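Local structure of hypothetical protein EF0006 (Enterococcus faecalis, 2GMQ) at residues Glu20-Leu25 and Asn41-Glu46; Leu25-Arg28 and Lys33-Lys36; Lys51-Glu56 and Ser82-Pro87; Thr62-Ile67 and Pro95-Lys100. The protein is of unknown function but belongs to the PrgU-like family and may take part in the enterococcal pheromone response. One frame throughout, in Å; residues are numbered along the deposited sequence. Where two conformers were deposited one is given.

Interaction 1 of 4, residues Glu20-Leu25 and Asn41-Glu46; sequences EKDLTL and NTRAME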
loop_
_atom_site.group_PDB
_atom_site.type_symbol
_atom_site.label_atom_id
_atom_site.label_comp_id
_atom_site.label_asym_id
_atom_site.label_seq_id
_atom_site.Cartn_x
_atom_site.Cartn_y
_atom_site.Cartn_z
ATOM N N GLU A 20 7.255 -1.320 11.483
ATOM C CA GLU A 20 6.533 -2.544 11.234
ATOM C C GLU A 20 6.329 -2.833 9.726
ATOM O O GLU A 20 6.297 -4.010 9.308
ATOM C CB GLU A 20 5.171 -2.447 11.919
ATOM C CG GLU A 20 4.439 -3.741 11.940
ATOM C CD GLU A 20 3.487 -3.895 10.745
ATOM O OE1 GLU A 20 3.336 -3.017 9.845
ATOM O OE2 GLU A 20 2.838 -4.936 10.707
ATOM N N LYS A 21 6.111 -1.802 8.864
ATOM C CA LYS A 21 5.826 -2.027 7.463
ATOM C C LYS A 21 6.988 -2.655 6.715
ATOM O O LYS A 21 6.822 -3.058 5.561
ATOM C CB LYS A 21 5.389 -0.719 6.773
ATOM C CG LYS A 21 6.362 0.439 6.805
ATOM C CD LYS A 21 6.016 1.598 5.913
ATOM C CE LYS A 21 5.436 2.784 6.661
ATOM N NZ LYS A 21 5.086 3.994 5.754
ATOM N N ASP A 22 8.168 -2.615 7.349
ATOM C CA ASP A 22 9.371 -3.251 6.755
ATOM C C ASP A 22 9.609 -4.696 7.194
ATOM O O ASP A 22 10.671 -5.259 6.828
ATOM C CB ASP A 22 10.610 -2.406 7.061
ATOM C CG ASP A 22 10.724 -1.192 6.169
ATOM O OD1 ASP A 22 10.101 -1.158 5.078
ATOM O OD2 ASP A 22 11.444 -0.248 6.559
ATOM N N LEU A 23 8.635 -5.290 7.934
ATOM C CA LEU A 23 8.763 -6.608 8.485
ATOM C C LEU A 23 7.692 -7.552 7.956
ATOM O O LEU A 23 6.523 -7.137 7.775
ATOM C CB LEU A 23 8.650 -6.567 10.016
ATOM C CG LEU A 23 9.693 -5.641 10.712
ATOM C CD1 LEU A 23 9.326 -5.648 12.289
ATOM C CD2 LEU A 23 11.076 -6.149 10.447
ATOM N N THR A 24 8.102 -8.793 7.686
ATOM C CA THR A 24 7.171 -9.872 7.470
ATOM C C THR A 24 7.107 -10.605 8.798
ATOM O O THR A 24 8.081 -11.220 9.191
ATOM C CB THR A 24 7.643 -10.755 6.303
ATOM O OG1 THR A 24 7.709 -9.916 5.118
ATOM C CG2 THR A 24 6.690 -11.897 6.075
ATOM N N LEU A 25 5.919 -10.616 9.393
ATOM C CA LEU A 25 5.755 -11.238 10.749
ATOM C C LEU A 25 5.167 -12.629 10.639
ATOM O O LEU A 25 4.194 -12.847 9.855
ATOM C CB LEU A 25 4.891 -10.354 11.653
ATOM C CG LEU A 25 5.535 -9.060 12.136
ATOM C CD1 LEU A 25 5.326 -7.983 11.018
ATOM C CD2 LEU A 25 4.970 -8.609 13.467
ATOM N N ASN A 41 12.495 -7.204 1.408
ATOM C CA ASN A 41 13.632 -7.134 0.508
ATOM C C ASN A 41 14.163 -5.720 0.278
ATOM O O ASN A 41 15.392 -5.498 0.277
ATOM C CB ASN A 41 13.334 -7.778 -0.873
ATOM C CG ASN A 41 13.109 -9.292 -0.794
ATOM O OD1 ASN A 41 13.001 -9.922 0.263
ATOM N ND2 ASN A 41 13.041 -9.884 -1.971
ATOM N N THR A 42 13.266 -4.756 0.081
ATOM C CA THR A 42 13.729 -3.366 -0.238
ATOM C C THR A 42 14.504 -2.759 0.944
ATOM O O THR A 42 15.618 -2.268 0.791
ATOM C CB THR A 42 12.536 -2.469 -0.590
ATOM O OG1 THR A 42 11.879 -3.081 -1.733
ATOM C CG2 THR A 42 13.081 -1.111 -1.116
ATOM N N ARG A 43 13.920 -2.886 2.106
ATOM C CA ARG A 43 14.559 -2.396 3.351
ATOM C C ARG A 43 15.898 -3.162 3.536
ATOM O O ARG A 43 16.884 -2.571 3.950
ATOM C CB ARG A 43 13.664 -2.532 4.588
ATOM C CG ARG A 43 14.395 -1.848 5.880
ATOM C CD ARG A 43 14.701 -0.349 5.600
ATOM N NE ARG A 43 15.447 0.249 6.719
ATOM C CZ ARG A 43 14.908 0.643 7.899
ATOM N NH1 ARG A 43 13.629 0.451 8.142
ATOM N NH2 ARG A 43 15.697 1.128 8.864
ATOM N N ALA A 44 15.940 -4.471 3.283
ATOM C CA ALA A 44 17.207 -5.208 3.502
ATOM C C ALA A 44 18.313 -4.649 2.589
ATOM O O ALA A 44 19.492 -4.555 3.016
ATOM C CB ALA A 44 17.053 -6.645 3.284
HETATM N N MSE A 45 17.948 -4.308 1.336
HETATM C CA MSE A 45 18.925 -3.741 0.425
HETATM C C MSE A 45 19.392 -2.389 0.928
HETATM O O MSE A 45 20.576 -2.133 0.964
HETATM C CB MSE A 45 18.367 -3.637 -0.983
HETATM C CG MSE A 45 19.432 -3.179 -1.976
HETATM SE SE MSE A 45 20.889 -4.515 -2.311
HETATM C CE MSE A 45 19.908 -5.609 -3.624
ATOM N N GLU A 46 18.474 -1.537 1.352
ATOM C CA GLU A 46 18.867 -0.296 1.996
ATOM C C GLU A 46 19.832 -0.541 3.162
ATOM O O GLU A 46 20.830 0.160 3.213
ATOM C CB GLU A 46 17.588 0.449 2.466
ATOM C CG GLU A 46 17.832 1.882 2.821
ATOM C CD GLU A 46 16.884 2.279 3.957
ATOM O OE1 GLU A 46 15.883 2.924 3.599
ATOM O OE2 GLU A 46 17.184 1.944 5.144
HETATM O O HOH W 1 10.978 -2.392 2.548
#

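Interaction 2 of 4, residues Leu25-Arg28 and Lys33-Lys36; sequences LQWR and KLVK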
loop_
_atom_site.group_PDB
_atom_site.type_symbol
_atom_site.label_atom_id
_atom_site.label_comp_id
_atom_site.label_asym_id
_atom_site.label_seq_id
_atom_site.Cartn_x
_atom_site.Cartn_y
_atom_site.Cartn_z
ATOM N N LEU A 25 5.919 -10.616 9.393
ATOM C CA LEU A 25 5.755 -11.238 10.749
ATOM C C LEU A 25 5.167 -12.629 10.639
ATOM O O LEU A 25 4.194 -12.847 9.855
ATOM C CB LEU A 25 4.891 -10.354 11.653
ATOM C CG LEU A 25 5.535 -9.060 12.136
ATOM C CD1 LEU A 25 5.326 -7.983 11.018
ATOM C CD2 LEU A 25 4.970 -8.609 13.467
ATOM N N GLN A 26 5.746 -13.594 11.380
ATOM C CA GLN A 26 5.295 -14.959 11.306
ATOM C C GLN A 26 4.605 -15.228 12.672
ATOM O O GLN A 26 5.298 -15.280 13.672
ATOM C CB GLN A 26 6.456 -15.960 11.167
ATOM C CG GLN A 26 5.882 -17.399 11.065
ATOM C CD GLN A 26 6.827 -18.590 11.374
ATOM O OE1 GLN A 26 7.928 -18.464 11.924
ATOM N NE2 GLN A 26 6.362 -19.759 11.013
ATOM N N TRP A 27 3.298 -15.437 12.625
ATOM C CA TRP A 27 2.526 -15.732 13.861
ATOM C C TRP A 27 2.211 -17.194 13.874
ATOM O O TRP A 27 1.725 -17.733 12.839
ATOM C CB TRP A 27 1.201 -14.944 13.821
ATOM C CG TRP A 27 1.396 -13.455 13.777
ATOM C CD1 TRP A 27 1.360 -12.653 12.619
ATOM C CD2 TRP A 27 1.608 -12.583 14.869
ATOM N NE1 TRP A 27 1.551 -11.351 12.967
ATOM C CE2 TRP A 27 1.749 -11.262 14.335
ATOM C CE3 TRP A 27 1.706 -12.785 16.272
ATOM C CZ2 TRP A 27 1.917 -10.129 15.150
ATOM C CZ3 TRP A 27 1.923 -11.676 17.083
ATOM C CH2 TRP A 27 2.069 -10.357 16.506
ATOM N N ARG A 28 2.466 -17.850 15.009
ATOM C CA ARG A 28 2.170 -19.274 15.105
ATOM C C ARG A 28 0.670 -19.494 14.874
ATOM O O ARG A 28 -0.179 -18.888 15.525
ATOM C CB ARG A 28 2.634 -19.878 16.437
ATOM C CG ARG A 28 2.611 -21.407 16.460
ATOM C CD ARG A 28 3.977 -22.044 16.138
ATOM N NE ARG A 28 4.993 -21.735 17.149
ATOM C CZ ARG A 28 6.308 -21.921 17.003
ATOM N NH1 ARG A 28 6.813 -22.417 15.872
ATOM N NH2 ARG A 28 7.124 -21.600 18.006
ATOM N N LYS A 33 1.290 -16.741 18.964
ATOM C CA LYS A 33 2.538 -16.075 19.378
ATOM C C LYS A 33 3.357 -15.565 18.142
ATOM O O LYS A 33 3.481 -16.268 17.090
ATOM C CB LYS A 33 3.419 -17.141 20.032
ATOM C CG LYS A 33 4.616 -16.617 20.773
ATOM C CD LYS A 33 5.302 -17.728 21.531
ATOM C CE LYS A 33 6.436 -17.188 22.494
ATOM N NZ LYS A 33 7.564 -16.495 21.819
ATOM N N LEU A 34 4.005 -14.419 18.294
ATOM C CA LEU A 34 4.906 -13.939 17.261
ATOM C C LEU A 34 6.255 -14.737 17.358
ATOM O O LEU A 34 6.927 -14.709 18.408
ATOM C CB LEU A 34 5.150 -12.441 17.444
ATOM C CG LEU A 34 6.163 -11.790 16.395
ATOM C CD1 LEU A 34 5.685 -12.078 14.939
ATOM C CD2 LEU A 34 6.273 -10.294 16.625
ATOM N N VAL A 35 6.610 -15.440 16.293
ATOM C CA VAL A 35 7.717 -16.404 16.387
ATOM C C VAL A 35 8.953 -15.684 15.810
ATOM O O VAL A 35 10.051 -15.735 16.383
ATOM C CB VAL A 35 7.384 -17.694 15.556
ATOM C CG1 VAL A 35 8.664 -18.581 15.367
ATOM C CG2 VAL A 35 6.263 -18.505 16.233
ATOM N N LYS A 36 8.763 -15.063 14.647
ATOM C CA LYS A 36 9.917 -14.418 14.021
ATOM C C LYS A 36 9.466 -13.299 13.059
ATOM O O LYS A 36 8.285 -13.225 12.695
ATOM C CB LYS A 36 10.765 -15.478 13.286
ATOM C CG LYS A 36 10.047 -16.070 12.083
ATOM C CD LYS A 36 10.951 -16.913 11.198
ATOM C CE LYS A 36 10.841 -18.406 11.481
ATOM N NZ LYS A 36 11.596 -19.188 10.342
#

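Interaction 3 of 4, residues Lys51-Glu56 and Ser82-Pro87; sequences KQITEE and SIYVKP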
loop_
_atom_site.group_PDB
_atom_site.type_symbol
_atom_site.label_atom_id
_atom_site.label_comp_id
_atom_site.label_asym_id
_atom_site.label_seq_id
_atom_site.Cartn_x
_atom_site.Cartn_y
_atom_site.Cartn_z
ATOM N N LYS A 51 24.982 -0.546 5.877
ATOM C CA LYS A 51 25.541 -1.379 6.932
ATOM C C LYS A 51 24.808 -1.181 8.279
ATOM O O LYS A 51 25.392 -1.232 9.371
ATOM C CB LYS A 51 27.070 -1.078 6.985
ATOM C CG LYS A 51 27.783 -1.146 5.642
ATOM C CD LYS A 51 27.633 -2.540 5.058
ATOM C CE LYS A 51 28.216 -2.727 3.602
ATOM N NZ LYS A 51 27.859 -1.749 2.473
ATOM N N GLN A 52 23.493 -0.959 8.193
ATOM C CA GLN A 52 22.707 -0.668 9.387
ATOM C C GLN A 52 22.618 -1.943 10.210
ATOM O O GLN A 52 22.876 -1.931 11.417
ATOM C CB GLN A 52 21.350 -0.108 9.003
ATOM C CG GLN A 52 20.578 0.083 10.311
ATOM C CD GLN A 52 19.336 0.861 10.099
ATOM O OE1 GLN A 52 18.766 0.827 9.046
ATOM N NE2 GLN A 52 18.916 1.591 11.136
ATOM N N ILE A 53 22.347 -3.060 9.544
ATOM C CA ILE A 53 22.465 -4.375 10.127
ATOM C C ILE A 53 23.297 -5.153 9.148
ATOM O O ILE A 53 23.127 -4.993 7.901
ATOM C CB ILE A 53 21.106 -5.082 10.309
ATOM C CG1 ILE A 53 20.179 -4.200 11.172
ATOM C CG2 ILE A 53 21.260 -6.460 11.048
ATOM C CD1 ILE A 53 18.773 -4.736 11.272
ATOM N N THR A 54 24.213 -5.928 9.697
ATOM C CA THR A 54 25.153 -6.699 8.874
ATOM C C THR A 54 25.323 -8.074 9.440
ATOM O O THR A 54 25.026 -8.306 10.595
ATOM C CB THR A 54 26.563 -6.071 8.897
ATOM O OG1 THR A 54 27.090 -6.115 10.237
ATOM C CG2 THR A 54 26.601 -4.670 8.287
ATOM N N GLU A 55 25.895 -8.987 8.648
ATOM C CA GLU A 55 26.194 -10.317 9.145
ATOM C C GLU A 55 27.076 -10.244 10.387
ATOM O O GLU A 55 26.824 -11.006 11.341
ATOM C CB GLU A 55 26.800 -11.205 8.036
ATOM C CG GLU A 55 25.975 -12.535 7.868
ATOM C CD GLU A 55 25.650 -12.885 6.375
ATOM O OE1 GLU A 55 25.569 -11.963 5.517
ATOM O OE2 GLU A 55 25.449 -14.092 6.069
ATOM N N GLU A 56 28.041 -9.306 10.415
ATOM C CA GLU A 56 28.944 -9.231 11.564
ATOM C C GLU A 56 28.285 -8.664 12.825
ATOM O O GLU A 56 28.617 -9.098 13.934
ATOM C CB GLU A 56 30.283 -8.522 11.249
ATOM C CG GLU A 56 31.236 -8.411 12.475
ATOM C CD GLU A 56 31.519 -9.836 13.189
ATOM O OE1 GLU A 56 30.544 -10.485 13.806
ATOM O OE2 GLU A 56 32.738 -10.300 13.176
ATOM N N SER A 82 19.464 -14.991 15.614
ATOM C CA SER A 82 19.396 -14.008 14.496
ATOM C C SER A 82 20.265 -14.498 13.344
ATOM O O SER A 82 21.447 -14.830 13.539
ATOM C CB SER A 82 19.851 -12.630 14.949
ATOM O OG SER A 82 19.057 -12.187 16.067
ATOM N N ILE A 83 19.675 -14.554 12.143
ATOM C CA ILE A 83 20.341 -15.126 10.937
ATOM C C ILE A 83 19.958 -14.396 9.641
ATOM O O ILE A 83 18.919 -13.766 9.583
ATOM C CB ILE A 83 20.001 -16.626 10.733
ATOM C CG1 ILE A 83 18.493 -16.853 10.599
ATOM C CG2 ILE A 83 20.628 -17.492 11.835
ATOM C CD1 ILE A 83 18.108 -18.180 10.046
ATOM N N TYR A 84 20.808 -14.491 8.617
ATOM C CA TYR A 84 20.456 -14.057 7.257
ATOM C C TYR A 84 19.876 -15.251 6.477
ATOM O O TYR A 84 20.374 -16.360 6.604
ATOM C CB TYR A 84 21.687 -13.440 6.531
ATOM C CG TYR A 84 21.899 -12.009 6.943
ATOM C CD1 TYR A 84 22.363 -11.689 8.221
ATOM C CD2 TYR A 84 21.563 -10.959 6.079
ATOM C CE1 TYR A 84 22.499 -10.355 8.629
ATOM C CE2 TYR A 84 21.717 -9.643 6.457
ATOM C CZ TYR A 84 22.207 -9.347 7.711
ATOM O OH TYR A 84 22.344 -8.053 8.078
ATOM N N VAL A 85 18.831 -15.021 5.692
ATOM C CA VAL A 85 18.205 -16.085 4.888
ATOM C C VAL A 85 18.137 -15.624 3.407
ATOM O O VAL A 85 18.169 -14.424 3.122
ATOM C CB VAL A 85 16.785 -16.451 5.365
ATOM C CG1 VAL A 85 16.792 -16.932 6.822
ATOM C CG2 VAL A 85 15.886 -15.254 5.275
ATOM N N LYS A 86 18.031 -16.576 2.473
ATOM C CA LYS A 86 17.892 -16.246 1.040
ATOM C C LYS A 86 16.501 -15.615 0.706
ATOM O O LYS A 86 15.452 -16.152 1.106
ATOM C CB LYS A 86 18.179 -17.478 0.173
ATOM C CG LYS A 86 18.137 -17.195 -1.316
ATOM C CD LYS A 86 19.127 -18.060 -2.123
ATOM C CE LYS A 86 19.084 -17.678 -3.592
ATOM N NZ LYS A 86 18.454 -18.747 -4.445
ATOM N N PRO A 87 16.500 -14.500 -0.075
ATOM C CA PRO A 87 15.309 -13.657 -0.335
ATOM C C PRO A 87 14.162 -14.283 -1.194
ATOM O O PRO A 87 14.200 -15.468 -1.590
ATOM C CB PRO A 87 15.914 -12.431 -1.053
ATOM C CG PRO A 87 17.100 -13.017 -1.832
ATOM C CD PRO A 87 17.685 -13.995 -0.805
HETATM O O HOH W 2 20.877 -6.183 6.908
#

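Interaction 4 of 4, residues Thr62-Ile67 and Pro95-Lys100; sequences TTLNII and PVFFIK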
loop_
_atom_site.group_PDB
_atom_site.type_symbol
_atom_site.label_atom_id
_atom_site.label_comp_id
_atom_site.label_asym_id
_atom_site.label_seq_id
_atom_site.Cartn_x
_atom_site.Cartn_y
_atom_site.Cartn_z
ATOM N N THR A 62 19.684 -7.102 20.890
ATOM C CA THR A 62 18.920 -7.831 21.904
ATOM C C THR A 62 17.408 -7.477 21.893
ATOM O O THR A 62 16.613 -8.236 22.449
ATOM C CB THR A 62 19.458 -7.533 23.292
ATOM O OG1 THR A 62 19.350 -6.120 23.577
ATOM C CG2 THR A 62 20.885 -7.988 23.368
ATOM N N THR A 63 17.054 -6.333 21.306
ATOM C CA THR A 63 15.714 -5.785 21.331
ATOM C C THR A 63 15.374 -5.094 20.000
ATOM O O THR A 63 16.193 -4.303 19.457
ATOM C CB THR A 63 15.680 -4.687 22.423
ATOM O OG1 THR A 63 16.084 -5.290 23.650
ATOM C CG2 THR A 63 14.231 -4.162 22.566
ATOM N N LEU A 64 14.199 -5.422 19.480
ATOM C CA LEU A 64 13.650 -4.683 18.310
ATOM C C LEU A 64 12.538 -3.807 18.846
ATOM O O LEU A 64 11.642 -4.296 19.592
ATOM C CB LEU A 64 13.023 -5.601 17.269
ATOM C CG LEU A 64 13.857 -6.685 16.644
ATOM C CD1 LEU A 64 13.073 -7.363 15.524
ATOM C CD2 LEU A 64 15.265 -6.205 16.188
ATOM N N ASN A 65 12.619 -2.513 18.492
ATOM C CA ASN A 65 11.540 -1.561 18.829
ATOM C C ASN A 65 10.648 -1.395 17.582
ATOM O O ASN A 65 11.026 -0.673 16.625
ATOM C CB ASN A 65 12.164 -0.267 19.290
ATOM C CG ASN A 65 11.179 0.715 19.857
ATOM O OD1 ASN A 65 10.023 0.375 20.162
ATOM N ND2 ASN A 65 11.636 1.968 20.050
ATOM N N ILE A 66 9.492 -2.061 17.571
ATOM C CA ILE A 66 8.619 -2.041 16.405
ATOM C C ILE A 66 7.815 -0.762 16.374
ATOM O O ILE A 66 7.172 -0.404 17.366
ATOM C CB ILE A 66 7.710 -3.363 16.280
ATOM C CG1 ILE A 66 8.721 -4.538 16.107
ATOM C CG2 ILE A 66 6.767 -3.206 15.130
ATOM C CD1 ILE A 66 8.121 -5.904 16.129
ATOM N N ILE A 67 7.904 -0.058 15.252
ATOM C CA ILE A 67 7.266 1.265 15.122
ATOM C C ILE A 67 6.108 1.241 14.126
ATOM O O ILE A 67 6.290 0.776 12.966
ATOM C CB ILE A 67 8.346 2.326 14.480
ATOM C CG1 ILE A 67 9.713 2.341 15.217
ATOM C CG2 ILE A 67 7.683 3.722 14.422
ATOM C CD1 ILE A 67 9.391 2.558 16.803
ATOM N N PRO A 95 17.907 -10.177 6.917
ATOM C CA PRO A 95 17.983 -10.508 8.360
ATOM C C PRO A 95 16.651 -11.061 8.884
ATOM O O PRO A 95 15.607 -10.515 8.517
ATOM C CB PRO A 95 18.206 -9.153 9.050
ATOM C CG PRO A 95 18.325 -8.146 8.045
ATOM C CD PRO A 95 18.056 -8.733 6.657
ATOM N N VAL A 96 16.721 -12.033 9.824
ATOM C CA VAL A 96 15.562 -12.597 10.474
ATOM C C VAL A 96 15.872 -12.586 11.971
ATOM O O VAL A 96 17.024 -12.947 12.369
ATOM C CB VAL A 96 15.396 -14.071 10.036
ATOM C CG1 VAL A 96 14.284 -14.768 10.790
ATOM C CG2 VAL A 96 15.297 -14.164 8.489
ATOM N N PHE A 97 14.848 -12.237 12.756
ATOM C CA PHE A 97 15.027 -12.251 14.244
ATOM C C PHE A 97 13.973 -13.147 14.833
ATOM O O PHE A 97 12.820 -13.125 14.361
ATOM C CB PHE A 97 14.819 -10.863 14.816
ATOM C CG PHE A 97 15.871 -9.902 14.361
ATOM C CD1 PHE A 97 17.084 -9.792 15.073
ATOM C CD2 PHE A 97 15.621 -9.077 13.221
ATOM C CE1 PHE A 97 18.109 -8.906 14.665
ATOM C CE2 PHE A 97 16.644 -8.172 12.785
ATOM C CZ PHE A 97 17.867 -8.073 13.496
ATOM N N PHE A 98 14.364 -13.874 15.871
ATOM C CA PHE A 98 13.404 -14.762 16.537
ATOM C C PHE A 98 12.994 -14.072 17.799
ATOM O O PHE A 98 13.844 -13.651 18.591
ATOM C CB PHE A 98 13.962 -16.117 16.833
ATOM C CG PHE A 98 14.186 -16.953 15.557
ATOM C CD1 PHE A 98 13.277 -17.949 15.215
ATOM C CD2 PHE A 98 15.212 -16.636 14.703
ATOM C CE1 PHE A 98 13.455 -18.705 14.026
ATOM C CE2 PHE A 98 15.446 -17.381 13.475
ATOM C CZ PHE A 98 14.555 -18.406 13.135
ATOM N N ILE A 99 11.693 -13.952 17.954
ATOM C CA ILE A 99 11.177 -13.116 19.043
ATOM C C ILE A 99 11.151 -13.889 20.362
ATOM O O ILE A 99 10.475 -14.921 20.444
ATOM C CB ILE A 99 9.814 -12.563 18.684
ATOM C CG1 ILE A 99 9.842 -11.685 17.403
ATOM C CG2 ILE A 99 9.291 -11.652 19.794
ATOM C CD1 ILE A 99 10.990 -10.717 17.392
ATOM N N LYS A 100 11.745 -13.288 21.407
ATOM C CA LYS A 100 11.732 -13.850 22.771
ATOM C C LYS A 100 10.569 -13.338 23.652
ATOM O O LYS A 100 9.905 -14.139 24.386
ATOM C CB LYS A 100 13.086 -13.497 23.425
ATOM C CG LYS A 100 13.134 -13.903 24.960
ATOM C CD LYS A 100 14.505 -13.979 25.480
ATOM C CE LYS A 100 15.180 -12.648 25.479
ATOM N NZ LYS A 100 16.549 -12.721 26.166
HETATM O O HOH W 3 17.378 -10.672 24.354
#

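Interaction 1 of 4, residues Glu20-Leu25 and Asn41-Glu46
D22 and R43 meet in a buried salt bridge, joining the 3-10 turn 20-22 to the start of helix 41-50. NH1 of R43 donates to OD2 of D22 over 2.8 Å, the angle at the hydrogen being 153°. OD2 sits at the guanidinium edge, close to its plane, and receives through its anti lone pair, the one turned away from OD1. A single N-O pair makes the bridge, the two planes standing 69° apart instead of lying flat against each other as in a two-bond pair. The aliphatic part of R43 packs here too, with CG of R43 3.4 Å from OD2 of D22. Starting anti to the backbone N (chi1 -175°) and bent at chi2, the R43 chain passes the carboxylate at about a right angle and brings NH1 round to OD2. On the other oxygen, a water lies 2.9 Å from OD1 of D22, donates to it, and accepts a weak bond from the backbone N of R43. About one turn further along the helix, OE2 of E46 lies 2.9 Å from NE of R43; the charges pair, but the hydrogen bond is weak. NH2 of R43 reaches OE1 of Q52 and E46 of the second subunit, whose own R43 pairs with this E46; the carboxylates probably offset the closeness of the two R43 groups. Q19 of either subunit also bonds D22, making this network part of the subunit interface. Around it, L23 packs on L39 of strand 34-39, and A44 packs on V94 and P95 of strand 94-98.

Interaction 2 of 4, residues Leu25-Arg28 and Lys33-Lys36
The carbonyl oxygen of K33 is approached by two groups of the segment 25-28: N of R28 bonds to O of K33 at 2.8 Å, nearly straight at the hydrogen (172°), and CA of W27 makes a CA-H...O contact with the same oxygen at 3.4 Å. Further along this beta hairpin, Q26 is bonded through both its N and its O: N of V35 donates to O of Q26 at 2.9 Å, and N of Q26 donates to O of K36. Q26 and K36 are an antiparallel hydrogen-bonded pair, W27 and L34 a non-hydrogen-bonded one; V35, with helix-like psi (-48°), is the extra residue between them, a beta bulge. CG2 of V35 lies over one face of the R28 guanidinium, 3.5 Å from CZ of R28. With CG anti to the carbonyl carbon (chi1 -61°), W27 sets its indole beside L34, whose CD1 rests over it as a CH-pi contact, 4.0 Å from the centroid of the W27 six-membered ring. The same methyl, CD1 of L34, also touches CB of L25 (3.8 Å). W27 meets F108 of helix 105-112 edge-to-face, and L25 packs on F108 as well. Beyond the hairpin, strand 34-39 is flanked by strand 94-98, where K36 packs on V96 and F98.

Interaction 3 of 4, residues Lys51-Glu56 and Ser82-Pro87
I53, T54 and E55 pass along the Y84 side chain, from its hydroxyl back to its CB. Just before them, helix 41-50 ends in a Schellman motif with K51 at C-prime. At I53 the link is partly through water: one molecule donates to O of I53 at 2.7 Å and also lies 2.6 Å from OH of Y84, so the backbone carbonyl and the phenol share it. CG2 of I53 approaches the same hydroxyl, 3.5 Å from OH of Y84; this branch is anti to the backbone N (chi1 of CG1 being -57°), while CG1 leads away from the tyrosine. T54 contributes its backbone, its CA lying 3.2 Å from OH of Y84, and its side chain points away; its N bonds OD1 of N57. E55 lays its side chain over the ring. Its carboxylate is stacked almost parallel to the phenol, with 11° between the planes, and OE1 of E55 sits 3.9 Å above the Y84 ring plane, displaced toward the rim. The aliphatic part supports this, CG of E55 standing 3.7 Å from CD1 of Y84. A bend at chi2 carries the carboxylate back along the ring to its CB end, where OE2 of E55 is 3.8 Å from CB of Y84. The negative group over the pi face would probably gain little electrostatically, so the contact is mainly packing. I53 also packs on M47 of helix 41-50 and on I16 of strand 15-19, while Y84, on strand 83-85, outermost in its sheet within this chain, leans on P95 of the adjoining strand 94-98.

Interaction 4 of 4, residues Thr62-Ile67 and Pro95-Lys100
L64 and F97 face each other from different sheets, their CA atoms 8.7 Å apart, and no backbone hydrogen bond joins the two segments. Both side chains project into the gap between the strands. CD2 of L64 stands over the middle of the F97 ring, 3.9 Å from its centroid and 1° from the ring normal, a CH-pi contact made squarely on the face. Its sister methyl lies toward the CB side of the ring, CD1 of L64 being 3.8 Å from CD2 of F97. In F97 a chi1 of -66° (CG anti to the carbonyl carbon) swings the ring toward L64, and chi2 of -87° turns its face to the methyl. CD1 of L64 also touches the end of I99, 4.4 Å from its CD1. L64 was deposited in two conformers, so these methyl positions describe one of them. Strand 63-68 is the central strand of a mixed three-stranded sheet and strand 94-98 an inner strand of an antiparallel four-stranded one; the contact is thus apolar packing between the two sheets, near the centre of the chain. The family is placed in the PUA clan, and two sheets closing on a hydrophobic interior are consistent with the beta-rich folds grouped there. V37 of strand 34-39 and I16 of strand 15-19 also pack on L64, while I58 and S82 pack on F97. At one end of the contact a water links the segments, donating to O of T62 at 3.2 Å and accepting from NZ of K100 at 2.9 Å. K100 additionally packs on E76 of strand 71-76.

In the fold
Interactions 1 and 2, centres about 16 Å apart, share L25 in sequence, interaction 1 touching through D22 just before strand 23-27 and interaction 2 through its far end. Interaction 4, near the chain centre, touches each of the others: O of V35 and N of I99 lie 2.9 Å apart toward interaction 2, O of I83 and N of V96 2.8 Å apart toward interaction 3, and N of E20 and O of I67 2.7 Å apart toward interaction 1. Interactions 1 and 3, about 12 Å between centres, meet where NH2 of R43 reaches OE1 of Q52 at 3.1 Å. Interactions 2 and 3 do not touch. The second subunit meets interactions 1, 3 and 4, while no other chain of the assembly touches interaction 2.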